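Local coordinates for SusD superfamily protein (Bacteroides thetaiotaomicron VPI-5482, PDB 3HDX) that probably binds polysaccharide at the outer membrane as part of carbohydrate uptake and metabolism, at residues Thr235-Ala238 and Asp239-Ser242; Leu279-Tyr283 and Pro284-Lys288. All coordinates share one frame; numbering follows the deposited sequence.

Interaction 1 (Thr235-Ala238 and Asp239-Ser242); sequences TSIA and DLTS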
loop_
_atom_site.group_PDB
_atom_site.type_symbol
_atom_site.label_atom_id
_atom_site.label_comp_id
_atom_site.label_asym_id
_atom_site.label_seq_id
_atom_site.Cartn_x
_atom_site.Cartn_y
_atom_site.Cartn_z
ATOM N N THR A 235 4.463 11.880 -11.148
ATOM C CA THR A 235 5.232 11.044 -12.061
ATOM C C THR A 235 4.561 11.005 -13.446
ATOM O O THR A 235 3.332 10.835 -13.559
ATOM C CB THR A 235 5.409 9.618 -11.468
ATOM O OG1 THR A 235 6.022 9.688 -10.175
ATOM C CG2 THR A 235 6.220 8.699 -12.381
ATOM N N SER A 236 5.367 11.195 -14.488
ATOM C CA SER A 236 4.881 11.079 -15.848
ATOM C C SER A 236 4.557 9.617 -16.154
ATOM O O SER A 236 5.056 8.672 -15.492
ATOM C CB SER A 236 5.952 11.564 -16.834
ATOM O OG SER A 236 7.059 10.663 -16.890
ATOM N N ILE A 237 3.724 9.409 -17.167
ATOM C CA ILE A 237 3.369 8.030 -17.541
ATOM C C ILE A 237 4.617 7.186 -17.896
ATOM O O ILE A 237 4.690 6.012 -17.521
ATOM C CB ILE A 237 2.267 7.971 -18.641
ATOM C CG1 ILE A 237 1.740 6.529 -18.779
ATOM C CG2 ILE A 237 2.802 8.559 -19.982
ATOM C CD1 ILE A 237 1.052 5.941 -17.520
ATOM N N ALA A 238 5.572 7.789 -18.611
ATOM C CA ALA A 238 6.800 7.084 -18.975
ATOM C C ALA A 238 7.587 6.687 -17.727
ATOM O O ALA A 238 8.044 5.549 -17.607
ATOM C CB ALA A 238 7.676 7.915 -19.918
ATOM N N ASP A 239 7.742 7.623 -16.804
ATOM C CA ASP A 239 8.487 7.350 -15.537
ATOM C C ASP A 239 7.744 6.397 -14.603
ATOM O O ASP A 239 8.370 5.673 -13.828
ATOM C CB ASP A 239 8.852 8.651 -14.811
ATOM C CG ASP A 239 9.961 9.454 -15.512
ATOM O OD1 ASP A 239 10.698 8.899 -16.377
ATOM O OD2 ASP A 239 10.133 10.655 -15.180
ATOM N N LEU A 240 6.427 6.360 -14.700
ATOM C CA LEU A 240 5.675 5.440 -13.868
ATOM C C LEU A 240 5.884 3.999 -14.299
ATOM O O LEU A 240 5.980 3.121 -13.455
ATOM C CB LEU A 240 4.182 5.778 -13.911
ATOM C CG LEU A 240 3.211 4.934 -13.089
ATOM C CD1 LEU A 240 3.543 5.006 -11.583
ATOM C CD2 LEU A 240 1.776 5.375 -13.376
ATOM N N THR A 241 5.968 3.785 -15.608
ATOM C CA THR A 241 5.939 2.453 -16.195
ATOM C C THR A 241 7.280 1.916 -16.692
ATOM O O THR A 241 7.380 0.722 -16.997
ATOM C CB THR A 241 4.921 2.453 -17.374
ATOM O OG1 THR A 241 5.322 3.402 -18.382
ATOM C CG2 THR A 241 3.525 2.771 -16.880
ATOM N N SER A 242 8.302 2.778 -16.751
ATOM C CA SER A 242 9.610 2.387 -17.239
ATOM C C SER A 242 10.253 1.305 -16.395
ATOM O O SER A 242 10.076 1.238 -15.175
ATOM C CB SER A 242 10.568 3.593 -17.182
ATOM O OG SER A 242 11.869 3.232 -17.568
HETATM O O HOH W 1 8.112 12.048 -14.032
#
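I237 O takes two hydrogen bonds from T241: the hydroxyl OG1 donates to it at 2.8 Å and the backbone N at 3.2 Å. The two donors come in from opposite faces of the carbonyl plane, so a single oxygen grips both the main chain and the side chain of T241. The hydroxyl can do this because it sits between the backbone N and the carbonyl carbon (chi1 61°), turned back along the helix. One residue earlier, L240 N donates to S236 O at 2.8 Å. S236 OG meanwhile accepts from D239 N at 3.1 Å, a fairly straight bond (N-H...O 161°) that satisfies an amide of the first turn. A water ties the same pair together a second time: it accepts from S236 N at 2.9 Å and donates to D239 OD2 at 2.7 Å. At the far end a weak bond from S242 N to A238 O follows, and S242 OG turns to T244 N.

Packing backs this up. T235 CG2 packs against the first turn, 3.6 Å from D239 CB, while I237 CD1 approaches T241 CG2 at 4.1 Å and also touches L240 CD2. I237 and T241 also pack on Y323, and L240 touches L246. The whole is an N-capped short helix, 237-241: S236 is the N-cap, and D239 answers through water where a capping box would have a direct side-chain bond to the N-cap amide.

Interaction 2 (Leu279-Tyr283 and Pro284-Lys288); sequences LTLAY and PLVQK
P284 lies across one face of the Y283 ring, its CA 3.5 Å from the ring centroid and 16° off the normal, a CH-pi contact. P284 CB covers the same face, 3.8 Å from Y283 CE2. The Y283-P284 peptide is cis, and residues 282-285 make a type VI turn of the VIa1 kind, in which an aromatic residue before cis-proline commonly stacks on it. The ring reaches this place because Y283 CG is anti to its backbone N (chi1 -173°), which swings the aromatic group beside its own carbonyl carbon and onto the next residue. At the ring edge, near its plane, Q287 NE2 comes to 3.8 Å from Y283 CE1 with the amide turned nearly perpendicular to the ring; Q287 has two conformers, so this edge contact is doubtful as a fixed feature.

L285 N closes the turn on A282 O at 3.0 Å, and V286 N adds a weak bond to the same oxygen. The chain then curls back so that K288 O accepts from Y283 N at 2.7 Å. Y283 CA makes a bent CA-H...O contact with V286 O, 3.1 Å away.

The side chains of L281 and L285 cross at about a right angle, and V286 CG2 rests 4.0 Å from L281 CB. Strand 334-335 covers L281, A282 and L285 through V334, while N327 ND2 donates to Y283 O. The extended K288 chain runs past L281 O and bends only near its end (chi4 -61°), where NZ bonds to Y290 O and forms a salt bridge with E292 OE2.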
loop_
_atom_site.group_PDB
_atom_site.type_symbol
_atom_site.label_atom_id
_atom_site.label_comp_id
_atom_site.label_asym_id
_atom_site.label_seq_id
_atom_site.Cartn_x
_atom_site.Cartn_y
_atom_site.Cartn_z
ATOM N N LEU A 279 2.407 -12.610 -11.279
ATOM C CA LEU A 279 1.035 -12.805 -11.670
ATOM C C LEU A 279 0.671 -12.225 -13.030
ATOM O O LEU A 279 -0.202 -12.761 -13.695
ATOM C CB LEU A 279 0.090 -12.191 -10.602
ATOM C CG LEU A 279 0.135 -12.813 -9.199
ATOM C CD1 LEU A 279 -0.615 -11.913 -8.184
ATOM C CD2 LEU A 279 -0.397 -14.246 -9.205
ATOM N N THR A 280 1.335 -11.150 -13.460
ATOM C CA THR A 280 0.920 -10.440 -14.673
ATOM C C THR A 280 1.748 -10.645 -15.915
ATOM O O THR A 280 1.189 -10.571 -17.003
ATOM C CB THR A 280 0.866 -8.917 -14.383
ATOM O OG1 THR A 280 2.145 -8.471 -13.924
ATOM C CG2 THR A 280 -0.284 -8.589 -13.374
ATOM N N LEU A 281 3.053 -10.869 -15.795
ATOM C CA LEU A 281 3.871 -10.931 -16.999
ATOM C C LEU A 281 3.852 -12.272 -17.714
ATOM O O LEU A 281 3.706 -13.330 -17.119
ATOM C CB LEU A 281 5.296 -10.454 -16.727
ATOM C CG LEU A 281 5.492 -9.015 -16.199
ATOM C CD1 LEU A 281 6.979 -8.544 -16.346
ATOM C CD2 LEU A 281 4.514 -7.953 -16.868
ATOM N N ALA A 282 4.011 -12.177 -19.025
ATOM C CA ALA A 282 4.108 -13.342 -19.916
ATOM C C ALA A 282 4.896 -12.895 -21.155
ATOM O O ALA A 282 5.355 -11.755 -21.245
ATOM C CB ALA A 282 2.735 -13.858 -20.299
ATOM N N TYR A 283 5.083 -13.829 -22.091
ATOM C CA TYR A 283 5.818 -13.587 -23.326
ATOM C C TYR A 283 5.253 -12.363 -24.065
ATOM O O TYR A 283 4.037 -12.247 -24.165
ATOM C CB TYR A 283 5.745 -14.855 -24.199
ATOM C CG TYR A 283 6.613 -14.731 -25.406
ATOM C CD1 TYR A 283 7.967 -15.005 -25.314
ATOM C CD2 TYR A 283 6.104 -14.233 -26.618
ATOM C CE1 TYR A 283 8.813 -14.813 -26.415
ATOM C CE2 TYR A 283 6.949 -14.036 -27.737
ATOM C CZ TYR A 283 8.295 -14.343 -27.621
ATOM O OH TYR A 283 9.140 -14.140 -28.707
ATOM N N PRO A 284 6.110 -11.483 -24.625
ATOM C CA PRO A 284 7.565 -11.543 -24.730
ATOM C C PRO A 284 8.384 -10.968 -23.588
ATOM O O PRO A 284 9.618 -11.026 -23.666
ATOM C CB PRO A 284 7.808 -10.726 -26.007
ATOM C CG PRO A 284 6.849 -9.688 -25.926
ATOM C CD PRO A 284 5.601 -10.348 -25.419
ATOM N N LEU A 285 7.741 -10.474 -22.516
ATOM C CA LEU A 285 8.469 -9.840 -21.428
ATOM C C LEU A 285 9.272 -10.850 -20.606
ATOM O O LEU A 285 10.344 -10.523 -20.121
ATOM C CB LEU A 285 7.538 -9.001 -20.521
ATOM C CG LEU A 285 6.871 -7.790 -21.183
ATOM C CD1 LEU A 285 5.495 -8.139 -21.816
ATOM C CD2 LEU A 285 6.640 -6.670 -20.223
ATOM N N VAL A 286 8.699 -12.050 -20.451
ATOM C CA VAL A 286 9.317 -13.183 -19.788
ATOM C C VAL A 286 8.991 -14.457 -20.602
ATOM O O VAL A 286 8.107 -14.435 -21.466
ATOM C CB VAL A 286 8.810 -13.313 -18.330
ATOM C CG1 VAL A 286 9.223 -12.086 -17.488
ATOM C CG2 VAL A 286 7.306 -13.604 -18.273
ATOM N N GLN A 287 9.675 -15.555 -20.329
ATOM C CA GLN A 287 9.448 -16.791 -21.096
ATOM C C GLN A 287 8.181 -17.617 -20.703
ATOM O O GLN A 287 7.996 -18.710 -21.216
ATOM C CB GLN A 287 10.741 -17.618 -21.146
ATOM C CG GLN A 287 11.906 -16.940 -21.929
ATOM C CD GLN A 287 11.595 -16.649 -23.406
ATOM O OE1 GLN A 287 11.480 -17.560 -24.229
ATOM N NE2 GLN A 287 11.479 -15.375 -23.742
ATOM N N LYS A 288 7.355 -17.131 -19.771
ATOM C CA LYS A 288 6.037 -17.717 -19.456
ATOM C C LYS A 288 5.021 -17.472 -20.595
ATOM O O LYS A 288 4.851 -16.337 -21.043
ATOM C CB LYS A 288 5.590 -17.106 -18.120
ATOM C CG LYS A 288 4.431 -17.736 -17.481
ATOM C CD LYS A 288 4.219 -17.116 -16.110
ATOM C CE LYS A 288 3.164 -17.836 -15.357
ATOM N NZ LYS A 288 1.890 -17.771 -16.064
#

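Interactions 1 and 2 are each a local contact within its own continuous run of chain, and they hold different elements. Segment 235-242 builds the start and end of helix 237-241; segment 279-288 leads from the end of helix 276-280 into the loop before strand 293-294. Their centres are 20 Å apart and their nearest atoms about 8 Å, so they do not touch. Both are partly buried, but interaction 2 lies farther from the chain centre and has its stacked ring on the exposed side. Hydroxyls and a bridging water do much of the work in interaction 1, whereas interaction 2 combines backbone bonds with a cis peptide and aromatic and aliphatic packing.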